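Local coordinates for nonsense-mediated mRNA decay protein 2 (Saccharomyces cerevisiae, PDB 4LUN), which takes part in the nonsense-mediated decay of mRNAs carrying premature stop codons, this piece being its N-terminal MIF4G domain, at residues I96-H101 with Y151-F156; R5-H10 with W222-Y227; L214-D219 with F302-I307; L182-L187 with K232-S237; I34-G39 with S61-E66. All coordinates share one frame; numbering follows the deposited sequence. Where two conformers were deposited one is given.

The five contacts trace how an elongated, all-helical MIF4G domain is held together. Contacts 1 and 2 are the most intimate neighbours, centres about 11 Å apart; Tyr151 OH to Tyr227 N, at 2.9 Å, probably forms a hydrogen bond between them, and contact 1 is nested within the loop that contact 2 closes. Contacts 3 and 4, centres about 15 Å apart, are joined through Lys232, and contact 4 touches contact 1 by packing of Leu183 against Tyr151. Contacts 2 and 3 meet through Leu214, which packs on Trp222 and Ile226. Contact 5 touches none of the others; it comes nearest to contact 1, about 5 Å between nearest atoms, and is about 48 Å from contact 3 between centres.

Contact 1. Residues I96-H101 with Y151-F156; sequences IISGLH and YLVGVF
Val155 carries this buried contact, offering one methyl to each of two neighbours on helix 87-104. With chi1 at 174°, CG1 stands anti to the backbone N and meets CG2 of Ile97 at 3.9 Å, the two side chains crossing at about a right angle. The other branch, Val155 CG2, comes to 4.0 Å from Ser98 OG, and Val153 CG2 approaches the same hydroxyl oxygen at 4.0 Å; both methyls reach this oxygen from the same side. His101 closes the far end more loosely, its CB 4.4 Å from Val155 CG1.

The polar atoms among these methyls are satisfied from outside. Ser98 OG bonds to Val94 O, one turn back in its helix, and to Asn13 ND2. Helices 3-17 and 106-116, through Asn13 O at NE2 and Thr109 OG1 at ND1, hold the His101 imidazole from both nitrogens and probably fix its rotation.

What presents Val155 to the helix is the chain reversal before it. Gly154, at a positive phi of 79°, is the C-prime residue, with Gly154 N bonded to Tyr151 O at 2.9 Å and Val155 N to Leu150 O: the Schellman motif that terminates helix 130-152.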
# COMPACT_ATOMS: atom_id res chain seq x y z
N ILE A 96 6.60 13.24 11.00
CA ILE A 96 7.21 12.61 12.17
C ILE A 96 8.30 11.61 11.79
O ILE A 96 9.39 11.62 12.35
CB ILE A 96 6.14 11.91 13.02
CG1 ILE A 96 5.16 12.95 13.59
CG2 ILE A 96 6.78 11.10 14.14
CD1 ILE A 96 3.85 12.36 14.07
N ILE A 97 8.02 10.74 10.83
CA ILE A 97 9.02 9.78 10.38
C ILE A 97 10.20 10.49 9.73
O ILE A 97 11.34 10.08 9.93
CB ILE A 97 8.44 8.72 9.42
CG1 ILE A 97 7.34 7.91 10.12
CG2 ILE A 97 9.53 7.78 8.91
CD1 ILE A 97 7.82 7.22 11.38
N SER A 98 9.93 11.55 8.97
CA SER A 98 11.00 12.33 8.34
C SER A 98 11.92 12.94 9.39
O SER A 98 13.14 12.93 9.22
CB SER A 98 10.44 13.42 7.43
OG SER A 98 9.80 12.86 6.30
N GLY A 99 11.34 13.47 10.47
CA GLY A 99 12.12 14.03 11.56
C GLY A 99 13.02 13.00 12.21
O GLY A 99 14.21 13.25 12.45
N LEU A 100 12.46 11.83 12.48
CA LEU A 100 13.22 10.75 13.10
C LEU A 100 14.32 10.28 12.17
O LEU A 100 15.43 10.01 12.61
CB LEU A 100 12.30 9.60 13.49
CG LEU A 100 11.52 9.84 14.78
CD1 LEU A 100 10.34 8.90 14.87
CD2 LEU A 100 12.45 9.65 15.98
N HIS A 101 14.01 10.18 10.88
CA HIS A 101 15.00 9.79 9.89
C HIS A 101 16.12 10.84 9.79
O HIS A 101 17.29 10.50 9.61
CB HIS A 101 14.33 9.58 8.51
CG HIS A 101 15.31 9.43 7.39
ND1 HIS A 101 16.10 8.32 7.22
CD2 HIS A 101 15.64 10.28 6.39
CE1 HIS A 101 16.87 8.47 6.16
NE2 HIS A 101 16.61 9.66 5.64
N TYR A 151 7.97 6.67 0.68
CA TYR A 151 8.84 6.46 -0.46
C TYR A 151 9.02 7.79 -1.18
O TYR A 151 10.14 8.16 -1.55
CB TYR A 151 8.25 5.40 -1.40
CG TYR A 151 8.96 5.38 -2.74
CD1 TYR A 151 10.10 4.61 -2.92
CD2 TYR A 151 8.51 6.15 -3.80
CE1 TYR A 151 10.77 4.62 -4.13
CE2 TYR A 151 9.17 6.16 -5.01
CZ TYR A 151 10.29 5.40 -5.17
OH TYR A 151 10.94 5.40 -6.39
N LEU A 152 7.92 8.50 -1.39
CA LEU A 152 7.98 9.72 -2.20
C LEU A 152 8.77 10.84 -1.53
O LEU A 152 9.25 11.77 -2.20
CB LEU A 152 6.58 10.20 -2.56
CG LEU A 152 5.83 9.31 -3.57
CD1 LEU A 152 4.37 9.71 -3.61
CD2 LEU A 152 6.47 9.42 -4.96
N VAL A 153 8.91 10.78 -0.21
CA VAL A 153 9.76 11.75 0.48
C VAL A 153 11.17 11.22 0.77
O VAL A 153 11.93 11.84 1.49
CB VAL A 153 9.10 12.34 1.77
CG1 VAL A 153 7.83 13.09 1.40
CG2 VAL A 153 8.84 11.26 2.80
N GLY A 154 11.52 10.08 0.19
CA GLY A 154 12.89 9.61 0.26
C GLY A 154 13.30 8.94 1.56
O GLY A 154 14.48 8.77 1.84
N VAL A 155 12.32 8.53 2.36
CA VAL A 155 12.62 7.79 3.58
C VAL A 155 12.79 6.30 3.28
O VAL A 155 13.82 5.70 3.60
CB VAL A 155 11.52 8.00 4.64
CG1 VAL A 155 11.78 7.11 5.85
CG2 VAL A 155 11.48 9.46 5.05
N PHE A 156 11.77 5.72 2.66
CA PHE A 156 11.75 4.31 2.27
C PHE A 156 12.07 4.19 0.79
O PHE A 156 11.19 4.39 -0.04
CB PHE A 156 10.35 3.75 2.46
CG PHE A 156 9.95 3.49 3.89
CD1 PHE A 156 10.87 3.53 4.93
CD2 PHE A 156 8.63 3.16 4.18
CE1 PHE A 156 10.48 3.27 6.23
CE2 PHE A 156 8.23 2.90 5.49
CZ PHE A 156 9.16 2.95 6.52

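Contact 2. Residues R5-H10 with W222-Y227; sequences RKKELH and WDDLIY
Helix 3-17, the first helix of the chain, docks here on the loop between helices 201-210 and 231-271, where residues 222-225 fold into a type I beta turn closed by Leu225 N bonding to Trp222 O at 2.8 Å. The contact is partly buried and rests on three side chains of the helix, Lys6, Lys7 and His10.

Trp222 opens the turn. The aliphatic part of Lys6 lies obliquely to the indole, with CD 4.4 Å from NE1, while the indole N-H is taken by Asp3 OD1, at the start of the same helix as Lys6.

At Asp224 the link is partly through solvent. A water accepts a hydrogen bond from its backbone N at 3.0 Å and a weak one from Lys7 NZ, an ammonium group that also has a weak bond to Ser221 O. The carbonyl oxygen of Asp224 sits above one face of the His10 imidazole, toward its rim.

Leu225 provides the apolar centre, and its two methyls divide the work. CD1 packs at 3.8 Å on Lys6 CD, whereas CD2 is wedged between Lys7 CG and His10 CB, 3.7 Å from each. The imidazole is swung over the turn because CG is anti to the backbone N (chi1 -167°). An alanine in place of His10 would keep the CB contact but would remove the ring and would probably weaken the docking of the helix on the turn. Over the face of that ring lies Leu225 CA, making a CH-pi contact 4.0 Å from the centroid and 27° off the normal.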
# COMPACT_ATOMS: atom_id res chain seq x y z
N ARG A 5 6.53 20.72 -0.66
CA ARG A 5 6.93 20.20 0.65
C ARG A 5 7.48 18.78 0.54
O ARG A 5 8.41 18.41 1.25
CB ARG A 5 5.74 20.24 1.62
CG ARG A 5 6.07 19.75 3.02
CD ARG A 5 7.22 20.53 3.64
NE ARG A 5 7.53 20.04 4.98
CZ ARG A 5 8.61 20.38 5.68
NH1 ARG A 5 9.51 21.21 5.16
NH2 ARG A 5 8.80 19.88 6.89
N LYS A 6 6.90 17.98 -0.36
CA LYS A 6 7.45 16.65 -0.63
C LYS A 6 8.90 16.77 -1.06
O LYS A 6 9.77 16.03 -0.59
CB LYS A 6 6.65 15.94 -1.73
CG LYS A 6 5.36 15.29 -1.27
CD LYS A 6 4.79 14.40 -2.37
CE LYS A 6 3.55 13.66 -1.91
NZ LYS A 6 2.71 14.51 -1.03
N LYS A 7 9.17 17.70 -1.97
CA LYS A 7 10.52 17.88 -2.49
C LYS A 7 11.48 18.43 -1.42
O LYS A 7 12.65 18.02 -1.35
CB LYS A 7 10.51 18.74 -3.76
CG LYS A 7 9.84 18.05 -4.94
CD LYS A 7 9.77 18.93 -6.18
CE LYS A 7 8.34 19.31 -6.51
NZ LYS A 7 7.93 18.80 -7.85
N GLU A 8 10.99 19.34 -0.58
CA GLU A 8 11.78 19.84 0.54
C GLU A 8 12.23 18.70 1.45
O GLU A 8 13.40 18.60 1.81
CB GLU A 8 10.96 20.83 1.38
CG GLU A 8 10.76 22.20 0.77
CD GLU A 8 10.01 23.14 1.71
OE1 GLU A 8 10.05 22.90 2.94
OE2 GLU A 8 9.38 24.10 1.22
N LEU A 9 11.28 17.85 1.83
CA LEU A 9 11.57 16.70 2.69
C LEU A 9 12.46 15.70 1.99
O LEU A 9 13.36 15.12 2.60
CB LEU A 9 10.27 16.00 3.10
CG LEU A 9 9.42 16.70 4.16
CD1 LEU A 9 8.09 15.98 4.33
CD2 LEU A 9 10.16 16.77 5.49
N HIS A 10 12.19 15.47 0.71
CA HIS A 10 13.01 14.55 -0.09
C HIS A 10 14.48 14.97 -0.06
O HIS A 10 15.37 14.14 0.13
CB HIS A 10 12.49 14.43 -1.53
CG HIS A 10 13.08 13.28 -2.28
ND1 HIS A 10 14.32 13.34 -2.88
CD2 HIS A 10 12.62 12.03 -2.51
CE1 HIS A 10 14.59 12.18 -3.44
NE2 HIS A 10 13.57 11.36 -3.22
N TRP A 222 6.46 14.06 -10.17
CA TRP A 222 7.14 13.32 -9.10
C TRP A 222 8.50 12.74 -9.51
O TRP A 222 9.13 12.03 -8.72
CB TRP A 222 6.25 12.20 -8.54
CG TRP A 222 5.09 12.70 -7.73
CD1 TRP A 222 4.88 13.98 -7.31
CD2 TRP A 222 3.98 11.92 -7.26
NE1 TRP A 222 3.70 14.05 -6.60
CE2 TRP A 222 3.13 12.80 -6.55
CE3 TRP A 222 3.62 10.57 -7.36
CZ2 TRP A 222 1.94 12.37 -5.95
CZ3 TRP A 222 2.43 10.15 -6.76
CH2 TRP A 222 1.61 11.05 -6.07
N ASP A 223 8.98 13.09 -10.70
CA ASP A 223 10.27 12.56 -11.17
C ASP A 223 11.43 12.81 -10.21
O ASP A 223 12.30 11.95 -10.08
CB ASP A 223 10.63 13.15 -12.55
CG ASP A 223 9.81 12.55 -13.67
OD1 ASP A 223 9.02 11.60 -13.44
OD2 ASP A 223 9.98 13.03 -14.82
N ASP A 224 11.44 13.96 -9.54
CA ASP A 224 12.52 14.28 -8.60
C ASP A 224 12.41 13.49 -7.31
O ASP A 224 13.34 13.47 -6.50
CB ASP A 224 12.50 15.77 -8.24
CG ASP A 224 12.98 16.67 -9.36
OD1 ASP A 224 13.57 16.16 -10.33
OD2 ASP A 224 12.77 17.90 -9.24
N LEU A 225 11.26 12.85 -7.11
CA LEU A 225 10.99 12.13 -5.87
C LEU A 225 11.28 10.64 -6.02
O LEU A 225 11.37 9.93 -5.02
CB LEU A 225 9.55 12.32 -5.45
CG LEU A 225 9.09 13.76 -5.30
CD1 LEU A 225 7.59 13.81 -4.93
CD2 LEU A 225 9.94 14.45 -4.26
N ILE A 226 11.42 10.19 -7.25
CA ILE A 226 11.52 8.77 -7.56
C ILE A 226 12.98 8.30 -7.43
O ILE A 226 13.89 8.95 -7.94
CB ILE A 226 10.94 8.50 -8.96
CG1 ILE A 226 9.41 8.57 -8.89
CG2 ILE A 226 11.36 7.14 -9.48
CD1 ILE A 226 8.71 8.73 -10.24
N TYR A 227 13.18 7.19 -6.73
CA TYR A 227 14.52 6.66 -6.49
C TYR A 227 15.20 6.10 -7.75
O TYR A 227 16.31 6.50 -8.12
CB TYR A 227 14.45 5.58 -5.39
CG TYR A 227 15.80 5.01 -5.02
CD1 TYR A 227 16.69 5.73 -4.22
CD2 TYR A 227 16.21 3.77 -5.50
CE1 TYR A 227 17.93 5.20 -3.88
CE2 TYR A 227 17.45 3.25 -5.16
CZ TYR A 227 18.30 3.97 -4.35
OH TYR A 227 19.53 3.45 -4.03
O HOH W 1 9.68 16.38 -9.56

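Contact 3. Residues L214-D219 with F302-I307; sequences LFRDDD and FFKLEI
In the conformer described, Arg216, extended from CG to NE, grips Phe302 O, in the last turn of helix 277-303, end-on with both terminal nitrogens. Arg216 NH1 donates at 3.2 Å and NH2 at 3.1 Å to Phe302 O, which lies near the guanidinium plane, although both donors stand above the carbonyl plane. The same guanidinium lies flat on the Phe302 ring, centres 3.7 Å apart and planes at 21°, a cation-pi stack with NH2 over the ring centre.

At the ring edge, Phe215 CB meets Phe302 CE2 (3.7 Å), and Phe215 CD1 meets the edge of Phe303 at CZ (3.9 Å).

Arg216 also supplies an acceptor: its carbonyl O takes Asp219 N at 2.9 Å, closing a type I turn, and Lys232 NZ. Replacing Phe302 by alanine would remove the ring, its cation-pi stack and the edge on which Phe215 CB packs, and would probably leave Arg216 less firmly placed, although the backbone-oxygen bonds could remain.

Lys304, at the Schellman turn, brings NZ within 3.5 Å of Arg216 NH1. The chemistry is thus a compromise: the helix's C-terminal carbonyl and the ring would favour a cation, while the neighbouring like charge probably offsets part of that gain.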
# COMPACT_ATOMS: atom_id res chain seq x y z
N LEU A 214 2.42 8.30 -11.04
CA LEU A 214 3.28 7.15 -11.30
C LEU A 214 2.82 6.38 -12.52
O LEU A 214 3.55 5.55 -13.03
CB LEU A 214 3.35 6.22 -10.07
CG LEU A 214 3.90 6.84 -8.78
CD1 LEU A 214 3.92 5.82 -7.65
CD2 LEU A 214 5.32 7.37 -9.00
N PHE A 215 1.60 6.65 -13.00
CA PHE A 215 1.01 5.84 -14.06
C PHE A 215 0.75 6.60 -15.35
O PHE A 215 0.29 6.02 -16.35
CB PHE A 215 -0.28 5.19 -13.56
CG PHE A 215 -0.03 4.18 -12.49
CD1 PHE A 215 0.33 2.89 -12.82
CD2 PHE A 215 -0.07 4.55 -11.15
CE1 PHE A 215 0.59 1.96 -11.83
CE2 PHE A 215 0.20 3.64 -10.15
CZ PHE A 215 0.53 2.33 -10.50
N ARG A 216 1.07 7.88 -15.33
CA ARG A 216 0.90 8.73 -16.51
C ARG A 216 2.25 9.23 -17.02
O ARG A 216 2.91 10.03 -16.37
CB ARG A 216 -0.05 9.89 -16.19
CG ARG A 216 -1.36 9.44 -15.54
CD ARG A 216 -2.49 10.42 -15.81
NE ARG A 216 -3.78 9.94 -15.33
CZ ARG A 216 -4.53 9.03 -15.95
NH1 ARG A 216 -4.12 8.48 -17.08
NH2 ARG A 216 -5.70 8.67 -15.43
N ASP A 217 2.66 8.74 -18.19
CA ASP A 217 3.99 9.06 -18.70
C ASP A 217 4.26 10.55 -18.86
O ASP A 217 5.39 11.00 -18.67
CB ASP A 217 4.28 8.34 -20.02
CG ASP A 217 5.69 8.63 -20.53
OD1 ASP A 217 6.66 8.17 -19.89
OD2 ASP A 217 5.83 9.34 -21.55
N ASP A 218 3.22 11.32 -19.21
CA ASP A 218 3.39 12.76 -19.38
C ASP A 218 3.48 13.51 -18.06
O ASP A 218 3.93 14.66 -18.02
CB ASP A 218 2.26 13.33 -20.23
CG ASP A 218 2.34 12.89 -21.67
OD1 ASP A 218 3.45 12.56 -22.12
OD2 ASP A 218 1.28 12.86 -22.34
N ASP A 219 3.06 12.88 -16.96
CA ASP A 219 3.09 13.53 -15.66
C ASP A 219 4.47 13.40 -15.02
O ASP A 219 4.80 12.35 -14.47
CB ASP A 219 2.03 12.93 -14.74
CG ASP A 219 1.69 13.82 -13.56
OD1 ASP A 219 2.52 14.70 -13.22
OD2 ASP A 219 0.61 13.65 -12.97
N PHE A 302 -9.35 4.80 -16.20
CA PHE A 302 -8.08 5.44 -15.85
C PHE A 302 -7.07 5.37 -16.99
O PHE A 302 -6.45 6.37 -17.36
CB PHE A 302 -7.49 4.80 -14.58
CG PHE A 302 -6.27 5.52 -14.07
CD1 PHE A 302 -6.39 6.48 -13.08
CD2 PHE A 302 -5.01 5.24 -14.58
CE1 PHE A 302 -5.26 7.14 -12.60
CE2 PHE A 302 -3.89 5.90 -14.11
CZ PHE A 302 -4.02 6.85 -13.13
N PHE A 303 -6.90 4.17 -17.55
CA PHE A 303 -5.88 3.97 -18.58
C PHE A 303 -6.40 4.25 -19.99
O PHE A 303 -5.69 4.02 -20.98
CB PHE A 303 -5.28 2.56 -18.49
CG PHE A 303 -4.39 2.36 -17.27
CD1 PHE A 303 -3.04 2.66 -17.33
CD2 PHE A 303 -4.92 1.89 -16.08
CE1 PHE A 303 -2.21 2.48 -16.23
CE2 PHE A 303 -4.11 1.71 -14.97
CZ PHE A 303 -2.75 2.01 -15.04
N LYS A 304 -7.64 4.74 -20.07
CA LYS A 304 -8.26 5.12 -21.34
C LYS A 304 -8.31 3.95 -22.32
O LYS A 304 -7.86 4.05 -23.47
CB LYS A 304 -7.56 6.34 -21.94
CG LYS A 304 -7.50 7.51 -20.95
CD LYS A 304 -7.05 8.81 -21.61
CE LYS A 304 -5.53 8.90 -21.71
NZ LYS A 304 -4.89 9.20 -20.39
N LEU A 305 -8.85 2.84 -21.85
CA LEU A 305 -8.91 1.62 -22.62
C LEU A 305 -10.38 1.24 -22.71
O LEU A 305 -11.16 1.57 -21.81
CB LEU A 305 -8.16 0.50 -21.89
CG LEU A 305 -6.75 0.75 -21.37
CD1 LEU A 305 -6.39 -0.35 -20.38
CD2 LEU A 305 -5.75 0.77 -22.52
N GLU A 306 -10.77 0.55 -23.77
CA GLU A 306 -12.13 0.01 -23.81
C GLU A 306 -12.19 -1.34 -23.09
O GLU A 306 -11.27 -2.16 -23.20
CB GLU A 306 -12.65 -0.11 -25.24
CG GLU A 306 -12.71 1.21 -26.01
CD GLU A 306 -13.57 2.27 -25.35
OE1 GLU A 306 -14.57 1.93 -24.67
OE2 GLU A 306 -13.25 3.47 -25.50
N ILE A 307 -13.27 -1.52 -22.34
CA ILE A 307 -13.55 -2.71 -21.53
C ILE A 307 -14.16 -3.78 -22.42
O ILE A 307 -14.82 -3.45 -23.41
CB ILE A 307 -14.60 -2.35 -20.45
CG1 ILE A 307 -14.49 -0.88 -20.08
CG2 ILE A 307 -14.43 -3.18 -19.19
CD1 ILE A 307 -13.24 -0.58 -19.29

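Contact 4. Residues L182-L187 with K232-S237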
# COMPACT_ATOMS: atom_id res chain seq x y z
N LEU A 182 11.29 -1.15 -5.43
CA LEU A 182 10.67 -1.74 -4.24
C LEU A 182 9.15 -1.75 -4.32
O LEU A 182 8.51 -2.75 -3.93
CB LEU A 182 11.15 -1.02 -2.98
CG LEU A 182 10.70 -1.59 -1.63
CD1 LEU A 182 10.86 -3.11 -1.58
CD2 LEU A 182 11.49 -0.94 -0.48
N LEU A 183 8.55 -0.67 -4.82
CA LEU A 183 7.10 -0.66 -5.01
C LEU A 183 6.63 -1.75 -5.96
O LEU A 183 5.56 -2.30 -5.76
CB LEU A 183 6.60 0.70 -5.51
CG LEU A 183 6.45 1.79 -4.46
CD1 LEU A 183 6.30 3.15 -5.13
CD2 LEU A 183 5.23 1.47 -3.57
N PHE A 184 7.40 -2.02 -7.01
CA PHE A 184 7.05 -3.08 -7.95
C PHE A 184 7.02 -4.43 -7.20
O PHE A 184 6.09 -5.23 -7.36
CB PHE A 184 8.06 -3.11 -9.12
CG PHE A 184 7.88 -4.27 -10.07
CD1 PHE A 184 7.15 -4.14 -11.24
CD2 PHE A 184 8.49 -5.50 -9.80
CE1 PHE A 184 7.01 -5.21 -12.11
CE2 PHE A 184 8.34 -6.57 -10.66
CZ PHE A 184 7.60 -6.43 -11.82
N SER A 185 8.04 -4.65 -6.37
CA SER A 185 8.16 -5.90 -5.61
C SER A 185 6.98 -6.08 -4.66
O SER A 185 6.38 -7.16 -4.59
CB SER A 185 9.48 -5.97 -4.84
OG SER A 185 10.58 -6.01 -5.74
N ILE A 186 6.65 -5.01 -3.96
CA ILE A 186 5.50 -5.03 -3.04
C ILE A 186 4.18 -5.31 -3.78
O ILE A 186 3.37 -6.15 -3.37
CB ILE A 186 5.42 -3.69 -2.29
CG1 ILE A 186 6.60 -3.58 -1.32
CG2 ILE A 186 4.10 -3.55 -1.50
CD1 ILE A 186 6.80 -2.16 -0.80
N LEU A 187 3.94 -4.58 -4.86
CA LEU A 187 2.68 -4.76 -5.57
C LEU A 187 2.57 -6.12 -6.24
O LEU A 187 1.49 -6.72 -6.26
CB LEU A 187 2.46 -3.63 -6.57
CG LEU A 187 1.98 -2.35 -5.88
CD1 LEU A 187 2.31 -1.11 -6.71
CD2 LEU A 187 0.48 -2.49 -5.66
N LYS A 232 8.41 4.01 -13.05
CA LYS A 232 7.18 4.22 -13.81
C LYS A 232 6.95 3.16 -14.89
O LYS A 232 5.84 2.65 -15.06
CB LYS A 232 7.10 5.66 -14.36
CG LYS A 232 6.81 6.67 -13.28
CD LYS A 232 6.68 8.11 -13.82
CE LYS A 232 5.45 8.29 -14.68
NZ LYS A 232 5.12 9.76 -14.83
N GLY A 233 8.02 2.79 -15.59
CA GLY A 233 7.96 1.73 -16.59
C GLY A 233 7.61 0.38 -16.00
O GLY A 233 6.83 -0.38 -16.59
N ALA A 234 8.18 0.07 -14.85
CA ALA A 234 7.94 -1.21 -14.19
C ALA A 234 6.51 -1.29 -13.72
O ALA A 234 5.84 -2.30 -13.89
CB ALA A 234 8.88 -1.38 -13.00
N LEU A 235 6.03 -0.19 -13.14
CA LEU A 235 4.66 -0.16 -12.66
C LEU A 235 3.64 -0.22 -13.80
O LEU A 235 2.58 -0.85 -13.67
CB LEU A 235 4.41 1.10 -11.82
CG LEU A 235 5.08 1.15 -10.46
CD1 LEU A 235 4.74 2.49 -9.81
CD2 LEU A 235 4.62 -0.02 -9.58
N GLN A 236 3.94 0.45 -14.90
CA GLN A 236 3.06 0.40 -16.06
C GLN A 236 2.97 -1.03 -16.60
O GLN A 236 1.90 -1.50 -16.95
CB GLN A 236 3.55 1.39 -17.14
CG GLN A 236 2.78 2.73 -17.16
CD GLN A 236 3.53 3.89 -16.52
OE1 GLN A 236 3.60 4.01 -15.29
NE2 GLN A 236 4.08 4.78 -17.35
N SER A 237 4.11 -1.72 -16.64
CA SER A 237 4.13 -3.11 -17.12
C SER A 237 3.33 -4.00 -16.19
O SER A 237 2.50 -4.81 -16.64
CB SER A 237 5.57 -3.63 -17.19
OG SER A 237 5.56 -5.04 -17.43
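Two helices of the MIF4G domain, 182-190 and 231-271, pack here in a largely buried contact. Segments 182-187 and 232-237 run nearly parallel, their axes approaching to 9.4 Å at an angle of 18°, and the backbones come nearest at Phe184 and Leu235 (CA to CA 6.0 Å).

Phe184 reaches across with CG anti to its backbone N (chi1 173°), which sends the ring toward the other helix. The CD1-CE1 edge does the touching, CD1 3.7 Å from Ala234 CB and 3.5 Å from Ala234 O, the oxygen lying at the ring edge near its plane. A methyl this small probably allows the close approach.

Leu235 answers from the other helix with a single branch. Its CD2 meets Leu187 CD1 at 3.8 Å, the two side chains crossing at about a right angle, and also lies 4.2 Å from Phe184 CA.

Leu187 also packs on Leu238 and Phe239, further along helix 231-271, while Leu183 reaches Phe147 and Thr148 of helix 130-152. With carbon meeting carbon apart from one ring-edge approach to a carbonyl, the contact has no directional bond to fix its register, which probably depends on the fit of side-chain shapes.

Contact 5. Residues I34-G39 with S61-E66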
# COMPACT_ATOMS: atom_id res chain seq x y z
N ILE A 34 15.39 10.32 31.85
CA ILE A 34 14.42 9.24 31.71
C ILE A 34 13.02 9.81 31.50
O ILE A 34 12.28 9.35 30.62
CB ILE A 34 14.43 8.28 32.91
CG1 ILE A 34 15.78 7.57 33.03
CG2 ILE A 34 13.29 7.28 32.80
CD1 ILE A 34 16.20 6.81 31.78
N LYS A 35 12.66 10.83 32.28
CA LYS A 35 11.34 11.45 32.14
C LYS A 35 11.10 11.97 30.73
O LYS A 35 10.05 11.71 30.13
CB LYS A 35 11.16 12.59 33.16
CG LYS A 35 9.79 13.26 33.13
CD LYS A 35 9.53 14.04 34.43
CE LYS A 35 10.02 15.48 34.35
NZ LYS A 35 9.88 16.19 35.68
N ARG A 36 12.10 12.66 30.17
CA ARG A 36 11.97 13.26 28.84
C ARG A 36 11.82 12.19 27.78
O ARG A 36 11.00 12.31 26.86
CB ARG A 36 13.19 14.12 28.51
CG ARG A 36 12.97 15.01 27.29
CD ARG A 36 11.85 15.99 27.57
NE ARG A 36 11.46 16.75 26.39
CZ ARG A 36 12.02 17.90 26.03
NH1 ARG A 36 13.01 18.41 26.75
NH2 ARG A 36 11.60 18.53 24.94
N ASN A 37 12.62 11.13 27.91
CA ASN A 37 12.67 10.10 26.88
C ASN A 37 11.46 9.18 26.93
O ASN A 37 10.94 8.79 25.90
CB ASN A 37 13.98 9.31 26.96
CG ASN A 37 15.19 10.14 26.56
OD1 ASN A 37 15.25 10.71 25.48
ND2 ASN A 37 16.17 10.22 27.46
N THR A 38 11.02 8.83 28.14
CA THR A 38 9.79 8.06 28.26
C THR A 38 8.58 8.92 27.88
O THR A 38 7.57 8.40 27.39
CB THR A 38 9.59 7.48 29.68
OG1 THR A 38 9.65 8.54 30.64
CG2 THR A 38 10.66 6.47 29.99
N GLY A 39 8.68 10.23 28.10
CA GLY A 39 7.63 11.15 27.72
C GLY A 39 7.49 11.20 26.21
O GLY A 39 6.39 11.39 25.67
N SER A 61 14.20 18.00 18.70
CA SER A 61 15.18 19.09 18.71
C SER A 61 15.64 19.43 20.12
O SER A 61 16.50 20.29 20.30
CB SER A 61 14.62 20.34 18.02
OG SER A 61 13.72 21.04 18.85
N GLU A 62 15.07 18.76 21.12
CA GLU A 62 15.42 19.05 22.51
C GLU A 62 15.92 17.82 23.27
O GLU A 62 16.78 17.92 24.14
CB GLU A 62 14.22 19.65 23.25
CG GLU A 62 13.88 21.07 22.83
CD GLU A 62 12.60 21.58 23.46
OE1 GLU A 62 11.94 20.82 24.19
OE2 GLU A 62 12.24 22.76 23.21
N ALA A 63 15.37 16.66 22.94
CA ALA A 63 15.70 15.43 23.65
C ALA A 63 16.80 14.64 22.97
O ALA A 63 16.87 14.59 21.74
CB ALA A 63 14.47 14.57 23.83
N SER A 64 17.65 14.04 23.79
CA SER A 64 18.62 13.05 23.33
C SER A 64 17.97 11.69 23.53
O SER A 64 17.85 11.21 24.66
CB SER A 64 19.91 13.12 24.13
OG SER A 64 20.71 11.98 23.89
N LEU A 65 17.58 11.08 22.43
CA LEU A 65 16.76 9.87 22.44
C LEU A 65 17.55 8.62 22.08
O LEU A 65 16.98 7.53 21.96
CB LEU A 65 15.61 10.05 21.46
CG LEU A 65 14.63 11.18 21.75
CD1 LEU A 65 13.87 11.59 20.51
CD2 LEU A 65 13.66 10.75 22.83
N GLU A 66 18.86 8.76 21.92
CA GLU A 66 19.72 7.68 21.42
C GLU A 66 19.60 6.34 22.16
O GLU A 66 19.56 5.28 21.54
CB GLU A 66 21.19 8.14 21.43
CG GLU A 66 22.09 7.32 20.52
CD GLU A 66 21.82 7.59 19.05
OE1 GLU A 66 21.71 6.61 18.28
OE2 GLU A 66 21.73 8.77 18.66
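The guanidinium of Arg36 is engaged at its edge: Glu62 OE1 lies near the guanidinium plane, although carboxylate and guanidinium are turned 75° against each other. Arg36 NH2 donates to Glu62 OE1 at a very short 2.4 Å, with an N-H...O angle of 151°, and the oxygen accepts on its anti lone pair. The remaining edge is also acidic, since NE pairs with Asp59 OD1 and NH1 with Asp31 OD2. Three carboxylates around one arginine would probably hold its charge firmly and fix the rotation of the group.

With CG anti to the backbone N (chi1 -167°), Arg36 CG meets Ala63 CB at 3.8 Å; the bend at chi2 then turns the rest of the chain toward Glu62. Asn37 OD1 lies 3.1 Å from Leu65 CD2 and only 2.8 Å from Ser64 O, two acceptors whose approach is probably repulsive.

Backbone bonds from Asp31 to Glu62 and Ser64 tie the loop to the residues ahead of the helix. The arrangement joins helix 34-44 to the connection between helices 52-60 and 69-81, a loop clamped by charge onto the opening turn of a helix in the MIF4G domain.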